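Local atomic coordinates of KLLA0C04147p (PDB entry 5H2D), a protein that binds ergosterol in the pocket of its oxysterol-binding-protein-related domain, the part present here, and probably transfers sterols between membranes. Residues 98-101 / 102-106; 343-346 / 347-350; 154-158 / 159-163. All coordinates share one frame; numbering follows the deposited sequence.

Contact 1: 98-101 / 102-106; sequences RLLY and VAIFT
R98 and V102, L99 and A103, L100 and I104, Y101 and F105 are joined by four successive backbone bonds, each running from an N-H to the carbonyl oxygen four residues earlier. The first, V102 N to R98 O, is 2.9 Å long with 167° at the hydrogen; the next, A103 N to L99 O, measures 2.8 Å. One further bond comes from a side chain: T106 OG1 donates to A103 O at 2.7 Å, lying in the carbonyl plane on a lone pair, a hydroxyl turned back onto its own helix.

The apolar contact between side chains centres on L100 and I104, one helical turn apart. They lie side by side and point the same way, with L100 CD1 3.8 Å from I104 CD1. L100 has CG anti to the backbone N (chi1 174°), while in I104 it is CG1 that stands beside the backbone N, which also brings this CG1 to 3.4 Å from L100 O. V102 CG2 rests near R98 O in a similar way, at 3.4 Å.

This is the buried helix 95-108 of the oxysterol-binding domain, packed against antiparallel strands of the domain's beta-barrel-like body: L100 and I104 meet F269 of strand 265-272, L99 and V102 meet Y201 of strand 199-203, and A103 sits on C237 and I239.

Charge enters at R98, whose side chain leads away from the following turn. Its NE forms a salt bridge with E199, and its NH2 donates to F92 O.

Contact 2: 343-346 / 347-350; sequences HLLP and WLPP
Between L344 and L348 the backbone makes a short 3-10 turn through residues 345-347, W347 N donating to L344 O at 2.9 Å and L348 N to L345 O at 3.2 Å, both i to i+3 bonds with the donor above the carbonyl plane. A water extends the second link, giving one hydrogen to L345 O (2.7 Å) and one to L348 O, so that L345 O accepts two bonds.

The indole of W347 meets the preceding carbonyls with its edge: CD1 lies 3.2 Å from H343 O, near the ring plane. This short turn belongs to the loop between helices 332-337 and 357-363 of the oxysterol-binding domain, and it packs against R423 of helix 419-424 and E130 of strand 128-133.

L348 divides its two methyls between two leucines. CD2 comes to 4.0 Å from L344 CG, the two side chains crossing at about a right angle, and CD1 reaches L345 CD2 at 3.9 Å. Its CG is anti to the carbonyl carbon (chi1 -62°), which directs the branch back over the turn. With an alanine here, L344 and L345 would each lose a methyl contact and a gap would probably open beside E130. H343 takes part through its carbonyl, while its ring nitrogen ND1 is bonded to D27.

Contact 3: 154-158 / 159-163; sequences TWTES and PKWDF
S158 lays its CB over one face of the W161 indole, a contact at the turn of the beta hairpin in which strand 151-157 passes through S158, P159 and K160 into strand 161-173. CB stands 3.7 Å from the centroid of the five-membered ring and 17° off its normal, a CH-pi contact. W161 reaches it through chi1 53°, CG between the backbone N and the carbonyl carbon, which swings the indole back under the serine.

The six-membered part of the same ring meets T156 obliquely, CG2 to CZ3 at 3.6 Å. T156 is also the hydrogen-bonded partner of F163: F163 N gives to T156 O at 2.9 Å, and T156 N returns a bond to F163 O. T156 and F163 put their side chains on one face of the sheet.

On the other face E157 and D162 form the non-hydrogen-bonded pair, their side chains crossing at a slant, with the carboxylate planes 67° apart. E157 OE2 and D162 OD1 are 4.9 Å from each other, a closeness of like charges probably eased by basic neighbours: R139 and K12 take E157, R191 takes D162. R191 also donates to S158 O and P159 O, tying the turn to the chain just beyond the end of strand 178-190.

With chi1 at -159°, S158 turns OG away from its own N, toward S137 O and two waters, all three bonded to it. One water, 2.7 Å from S158 OG, accepts from K160 N; the other accepts weakly from W161 NE1 at 3.3 Å.

Overall arrangement
Contacts 1 and 3 are neighbours, their centres 15 Å apart, and they touch where F105 CE2 of the helix comes within 4.3 Å of F163 CE2 in the hairpin. Both lie near the sterol: the side chain of F163 is about 7 Å from the bound ergosterol and that of F105 about 9 Å, so this aromatic junction probably backs the pocket rather than touching the sterol. Contact 2 stands apart, on the opposite side of the chain's centre from contact 1, with nearest atoms about 20 Å from it and about 13 Å from contact 3. In chain order, the helical segment 98-106 comes first, hairpin 154-163 second and turn 343-350 last.

Contact 1: 98-101 / 102-106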
loop_
_atom_site.group_PDB
_atom_site.type_symbol
_atom_site.label_atom_id
_atom_site.label_comp_id
_atom_site.label_asym_id
_atom_site.label_seq_id
_atom_site.Cartn_x
_atom_site.Cartn_y
_atom_site.Cartn_z
ATOM N N ARG A 98 8.673 18.976 -5.652
ATOM C CA ARG A 98 8.733 17.517 -5.639
ATOM C C ARG A 98 8.160 16.976 -4.334
ATOM O O ARG A 98 7.369 16.024 -4.342
ATOM C CB ARG A 98 10.169 17.034 -5.842
ATOM C CG ARG A 98 10.781 17.504 -7.150
ATOM C CD ARG A 98 11.926 16.608 -7.622
ATOM N NE ARG A 98 13.121 16.736 -6.788
ATOM C CZ ARG A 98 14.049 17.674 -6.967
ATOM N NH1 ARG A 98 15.107 17.730 -6.167
ATOM N NH2 ARG A 98 13.902 18.564 -7.938
ATOM N N LEU A 99 8.533 17.581 -3.205
ATOM C CA LEU A 99 8.032 17.114 -1.917
ATOM C C LEU A 99 6.518 17.277 -1.814
ATOM O O LEU A 99 5.834 16.414 -1.260
ATOM C CB LEU A 99 8.737 17.845 -0.774
ATOM C CG LEU A 99 8.325 17.456 0.644
ATOM C CD1 LEU A 99 8.294 15.923 0.818
ATOM C CD2 LEU A 99 9.218 18.087 1.704
ATOM N N LEU A 100 5.974 18.381 -2.327
ATOM C CA LEU A 100 4.524 18.554 -2.308
ATOM C C LEU A 100 3.825 17.376 -2.975
ATOM O O LEU A 100 2.845 16.826 -2.445
ATOM C CB LEU A 100 4.139 19.863 -3.000
ATOM C CG LEU A 100 2.637 20.116 -3.193
ATOM C CD1 LEU A 100 1.936 20.293 -1.844
ATOM C CD2 LEU A 100 2.400 21.310 -4.102
ATOM N N TYR A 101 4.307 16.984 -4.151
ATOM C CA TYR A 101 3.659 15.897 -4.874
ATOM C C TYR A 101 3.937 14.541 -4.228
ATOM O O TYR A 101 3.052 13.676 -4.229
ATOM C CB TYR A 101 4.070 15.942 -6.347
ATOM C CG TYR A 101 3.227 16.932 -7.134
ATOM C CD1 TYR A 101 3.294 18.296 -6.863
ATOM C CD2 TYR A 101 2.365 16.505 -8.131
ATOM C CE1 TYR A 101 2.514 19.200 -7.559
ATOM C CE2 TYR A 101 1.581 17.402 -8.833
ATOM C CZ TYR A 101 1.669 18.753 -8.547
ATOM O OH TYR A 101 0.907 19.673 -9.238
ATOM N N VAL A 102 5.130 14.341 -3.657
ATOM C CA VAL A 102 5.374 13.140 -2.851
ATOM C C VAL A 102 4.368 13.066 -1.710
ATOM O O VAL A 102 3.758 12.014 -1.458
ATOM C CB VAL A 102 6.824 13.116 -2.326
ATOM C CG1 VAL A 102 6.980 12.084 -1.201
ATOM C CG2 VAL A 102 7.800 12.804 -3.451
ATOM N N ALA A 103 4.174 14.184 -1.001
ATOM C CA ALA A 103 3.250 14.208 0.126
ATOM C C ALA A 103 1.839 13.866 -0.316
ATOM O O ALA A 103 1.140 13.086 0.339
ATOM C CB ALA A 103 3.263 15.583 0.793
ATOM N N ILE A 104 1.385 14.482 -1.405
ATOM C CA ILE A 104 0.024 14.199 -1.831
ATOM C C ILE A 104 -0.087 12.760 -2.319
ATOM O O ILE A 104 -1.108 12.105 -2.088
ATOM C CB ILE A 104 -0.435 15.247 -2.859
ATOM C CG1 ILE A 104 -0.566 16.592 -2.135
ATOM C CG2 ILE A 104 -1.768 14.849 -3.477
ATOM C CD1 ILE A 104 -0.724 17.800 -3.032
ATOM N N PHE A 105 0.978 12.208 -2.915
ATOM C CA PHE A 105 0.985 10.766 -3.166
ATOM C C PHE A 105 0.724 9.963 -1.890
ATOM O O PHE A 105 -0.034 8.982 -1.912
ATOM C CB PHE A 105 2.309 10.328 -3.795
ATOM C CG PHE A 105 2.489 8.832 -3.819
ATOM C CD1 PHE A 105 1.844 8.058 -4.772
ATOM C CD2 PHE A 105 3.297 8.202 -2.881
ATOM C CE1 PHE A 105 1.999 6.664 -4.780
ATOM C CE2 PHE A 105 3.470 6.827 -2.893
ATOM C CZ PHE A 105 2.820 6.054 -3.841
ATOM N N THR A 106 1.367 10.326 -0.773
ATOM C CA THR A 106 1.161 9.534 0.443
ATOM C C THR A 106 -0.271 9.633 0.952
ATOM O O THR A 106 -0.748 8.702 1.614
ATOM C CB THR A 106 2.135 9.936 1.568
ATOM O OG1 THR A 106 1.746 11.186 2.156
ATOM C CG2 THR A 106 3.579 10.025 1.055
#

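Contact 2: 343-346 / 347-350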
loop_
_atom_site.group_PDB
_atom_site.type_symbol
_atom_site.label_atom_id
_atom_site.label_comp_id
_atom_site.label_asym_id
_atom_site.label_seq_id
_atom_site.Cartn_x
_atom_site.Cartn_y
_atom_site.Cartn_z
ATOM N N HIS A 343 -1.988 -15.174 -19.291
ATOM C CA HIS A 343 -0.584 -15.121 -19.685
ATOM C C HIS A 343 0.356 -14.893 -18.516
ATOM O O HIS A 343 1.565 -15.085 -18.670
ATOM C CB HIS A 343 -0.356 -14.028 -20.733
ATOM C CG HIS A 343 -0.939 -14.353 -22.071
ATOM N ND1 HIS A 343 -2.146 -13.848 -22.499
ATOM C CD2 HIS A 343 -0.489 -15.151 -23.068
ATOM C CE1 HIS A 343 -2.412 -14.310 -23.708
ATOM N NE2 HIS A 343 -1.421 -15.104 -24.075
ATOM N N LEU A 344 -0.168 -14.495 -17.354
ATOM C CA LEU A 344 0.663 -14.266 -16.182
ATOM C C LEU A 344 0.928 -15.547 -15.400
ATOM O O LEU A 344 2.055 -15.766 -14.933
ATOM C CB LEU A 344 -0.014 -13.225 -15.280
ATOM C CG LEU A 344 0.736 -12.916 -13.992
ATOM C CD1 LEU A 344 2.103 -12.346 -14.288
ATOM C CD2 LEU A 344 -0.070 -11.946 -13.147
ATOM N N LEU A 345 -0.084 -16.405 -15.263
ATOM C CA LEU A 345 0.032 -17.571 -14.391
ATOM C C LEU A 345 1.296 -18.401 -14.613
ATOM O O LEU A 345 1.907 -18.812 -13.611
ATOM C CB LEU A 345 -1.218 -18.456 -14.531
ATOM C CG LEU A 345 -2.534 -17.825 -14.074
ATOM C CD1 LEU A 345 -3.709 -18.767 -14.324
ATOM C CD2 LEU A 345 -2.452 -17.466 -12.599
ATOM N N PRO A 346 1.741 -18.686 -15.843
ATOM C CA PRO A 346 2.929 -19.547 -15.998
ATOM C C PRO A 346 4.204 -18.946 -15.428
ATOM O O PRO A 346 5.142 -19.700 -15.132
ATOM C CB PRO A 346 3.034 -19.739 -17.519
ATOM C CG PRO A 346 1.650 -19.448 -18.041
ATOM C CD PRO A 346 1.153 -18.327 -17.145
ATOM N N TRP A 347 4.254 -17.622 -15.234
ATOM C CA TRP A 347 5.432 -16.952 -14.702
ATOM C C TRP A 347 5.509 -16.981 -13.181
ATOM O O TRP A 347 6.595 -16.792 -12.626
ATOM C CB TRP A 347 5.452 -15.486 -15.152
ATOM C CG TRP A 347 5.574 -15.323 -16.636
ATOM C CD1 TRP A 347 4.553 -15.190 -17.540
ATOM C CD2 TRP A 347 6.789 -15.302 -17.393
ATOM N NE1 TRP A 347 5.067 -15.085 -18.817
ATOM C CE2 TRP A 347 6.432 -15.149 -18.751
ATOM C CE3 TRP A 347 8.143 -15.400 -17.054
ATOM C CZ2 TRP A 347 7.387 -15.089 -19.772
ATOM C CZ3 TRP A 347 9.089 -15.336 -18.067
ATOM C CH2 TRP A 347 8.703 -15.179 -19.410
ATOM N N LEU A 348 4.395 -17.204 -12.507
ATOM C CA LEU A 348 4.353 -16.957 -11.074
ATOM C C LEU A 348 5.071 -18.037 -10.271
ATOM O O LEU A 348 5.056 -19.220 -10.636
ATOM C CB LEU A 348 2.906 -16.885 -10.600
ATOM C CG LEU A 348 2.055 -15.771 -11.205
ATOM C CD1 LEU A 348 0.611 -15.943 -10.759
ATOM C CD2 LEU A 348 2.585 -14.388 -10.809
ATOM N N PRO A 349 5.646 -17.663 -9.137
ATOM C CA PRO A 349 6.077 -18.658 -8.154
ATOM C C PRO A 349 4.865 -19.307 -7.526
ATOM O O PRO A 349 3.776 -18.713 -7.537
ATOM C CB PRO A 349 6.846 -17.816 -7.125
ATOM C CG PRO A 349 6.164 -16.467 -7.182
ATOM C CD PRO A 349 5.711 -16.284 -8.614
ATOM N N PRO A 350 5.008 -20.503 -6.945
ATOM C CA PRO A 350 3.856 -21.145 -6.292
ATOM C C PRO A 350 3.322 -20.368 -5.107
ATOM O O PRO A 350 2.239 -20.702 -4.618
ATOM C CB PRO A 350 4.403 -22.510 -5.846
ATOM C CG PRO A 350 5.698 -22.676 -6.550
ATOM C CD PRO A 350 6.217 -21.341 -6.927
HETATM O O HOH W 1 3.436 -20.648 -12.342
#

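Contact 3: 154-158 / 159-163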
loop_
_atom_site.group_PDB
_atom_site.type_symbol
_atom_site.label_atom_id
_atom_site.label_comp_id
_atom_site.label_asym_id
_atom_site.label_seq_id
_atom_site.Cartn_x
_atom_site.Cartn_y
_atom_site.Cartn_z
ATOM N N THR A 154 8.076 -4.784 1.121
ATOM C CA THR A 154 7.780 -4.436 -0.266
ATOM C C THR A 154 9.006 -3.880 -0.979
ATOM O O THR A 154 9.977 -3.444 -0.360
ATOM C CB THR A 154 6.668 -3.390 -0.395
ATOM O OG1 THR A 154 7.206 -2.097 -0.089
ATOM C CG2 THR A 154 5.485 -3.703 0.534
ATOM N N TRP A 155 8.923 -3.864 -2.305
ATOM C CA TRP A 155 9.987 -3.276 -3.123
ATOM C C TRP A 155 9.369 -2.918 -4.467
ATOM O O TRP A 155 9.014 -3.820 -5.237
ATOM C CB TRP A 155 11.136 -4.266 -3.293
ATOM C CG TRP A 155 12.497 -3.663 -3.560
ATOM C CD1 TRP A 155 13.114 -3.530 -4.772
ATOM C CD2 TRP A 155 13.425 -3.193 -2.580
ATOM N NE1 TRP A 155 14.365 -2.984 -4.609
ATOM C CE2 TRP A 155 14.580 -2.765 -3.272
ATOM C CE3 TRP A 155 13.391 -3.085 -1.186
ATOM C CZ2 TRP A 155 15.687 -2.230 -2.614
ATOM C CZ3 TRP A 155 14.488 -2.563 -0.533
ATOM C CH2 TRP A 155 15.624 -2.140 -1.248
ATOM N N THR A 156 9.234 -1.619 -4.740
ATOM C CA THR A 156 8.660 -1.107 -5.979
ATOM C C THR A 156 9.721 -0.307 -6.722
ATOM O O THR A 156 10.458 0.471 -6.108
ATOM C CB THR A 156 7.445 -0.205 -5.720
ATOM O OG1 THR A 156 6.550 -0.852 -4.798
ATOM C CG2 THR A 156 6.689 0.048 -7.006
ATOM N N GLU A 157 9.801 -0.498 -8.037
ATOM C CA GLU A 157 10.825 0.169 -8.833
ATOM C C GLU A 157 10.248 0.679 -10.143
ATOM O O GLU A 157 9.404 0.031 -10.762
ATOM C CB GLU A 157 11.992 -0.775 -9.110
ATOM C CG GLU A 157 12.672 -1.285 -7.860
ATOM C CD GLU A 157 13.538 -2.478 -8.162
ATOM O OE1 GLU A 157 13.010 -3.613 -8.142
ATOM O OE2 GLU A 157 14.736 -2.277 -8.456
ATOM N N SER A 158 10.740 1.838 -10.579
ATOM C CA SER A 158 10.283 2.521 -11.776
ATOM C C SER A 158 11.454 3.329 -12.289
ATOM O O SER A 158 12.420 3.561 -11.543
ATOM C CB SER A 158 9.092 3.446 -11.463
ATOM O OG SER A 158 8.317 3.773 -12.602
ATOM N N PRO A 159 11.441 3.770 -13.552
ATOM C CA PRO A 159 12.593 4.542 -14.041
ATOM C C PRO A 159 12.885 5.794 -13.221
ATOM O O PRO A 159 14.058 6.108 -12.984
ATOM C CB PRO A 159 12.205 4.875 -15.486
ATOM C CG PRO A 159 11.357 3.736 -15.910
ATOM C CD PRO A 159 10.533 3.394 -14.656
ATOM N N LYS A 160 11.858 6.499 -12.740
ATOM C CA LYS A 160 12.064 7.775 -12.067
ATOM C C LYS A 160 11.920 7.707 -10.550
ATOM O O LYS A 160 12.185 8.705 -9.875
ATOM C CB LYS A 160 11.092 8.824 -12.613
ATOM C CG LYS A 160 11.181 9.027 -14.123
ATOM C CD LYS A 160 10.388 10.251 -14.566
ATOM C CE LYS A 160 10.468 10.423 -16.080
ATOM N NZ LYS A 160 10.616 11.852 -16.467
ATOM N N TRP A 161 11.506 6.571 -9.989
ATOM C CA TRP A 161 11.273 6.518 -8.551
ATOM C C TRP A 161 11.249 5.065 -8.089
ATOM O O TRP A 161 10.889 4.165 -8.852
ATOM C CB TRP A 161 9.954 7.206 -8.154
ATOM C CG TRP A 161 8.748 6.707 -8.919
ATOM C CD1 TRP A 161 8.222 7.244 -10.059
ATOM C CD2 TRP A 161 7.920 5.578 -8.594
ATOM N NE1 TRP A 161 7.125 6.524 -10.470
ATOM C CE2 TRP A 161 6.920 5.492 -9.588
ATOM C CE3 TRP A 161 7.929 4.637 -7.563
ATOM C CZ2 TRP A 161 5.937 4.497 -9.579
ATOM C CZ3 TRP A 161 6.950 3.647 -7.554
ATOM C CH2 TRP A 161 5.976 3.581 -8.560
ATOM N N ASP A 162 11.654 4.858 -6.841
ATOM C CA ASP A 162 11.484 3.591 -6.145
ATOM C C ASP A 162 10.641 3.835 -4.902
ATOM O O ASP A 162 10.528 4.963 -4.415
ATOM C CB ASP A 162 12.827 2.978 -5.731
ATOM C CG ASP A 162 13.786 2.833 -6.889
ATOM O OD1 ASP A 162 13.348 2.441 -7.993
ATOM O OD2 ASP A 162 14.982 3.145 -6.683
ATOM N N PHE A 163 10.051 2.763 -4.376
ATOM C CA PHE A 163 9.205 2.869 -3.188
ATOM C C PHE A 163 9.246 1.532 -2.469
ATOM O O PHE A 163 8.829 0.517 -3.032
ATOM C CB PHE A 163 7.763 3.234 -3.557
ATOM C CG PHE A 163 6.848 3.434 -2.371
ATOM C CD1 PHE A 163 7.222 4.241 -1.298
ATOM C CD2 PHE A 163 5.576 2.875 -2.364
ATOM C CE1 PHE A 163 6.353 4.447 -0.215
ATOM C CE2 PHE A 163 4.716 3.087 -1.297
ATOM C CZ PHE A 163 5.107 3.865 -0.222
HETATM O O HOH W 2 9.062 6.271 -13.426
HETATM O O HOH W 3 5.702 4.838 -12.878
#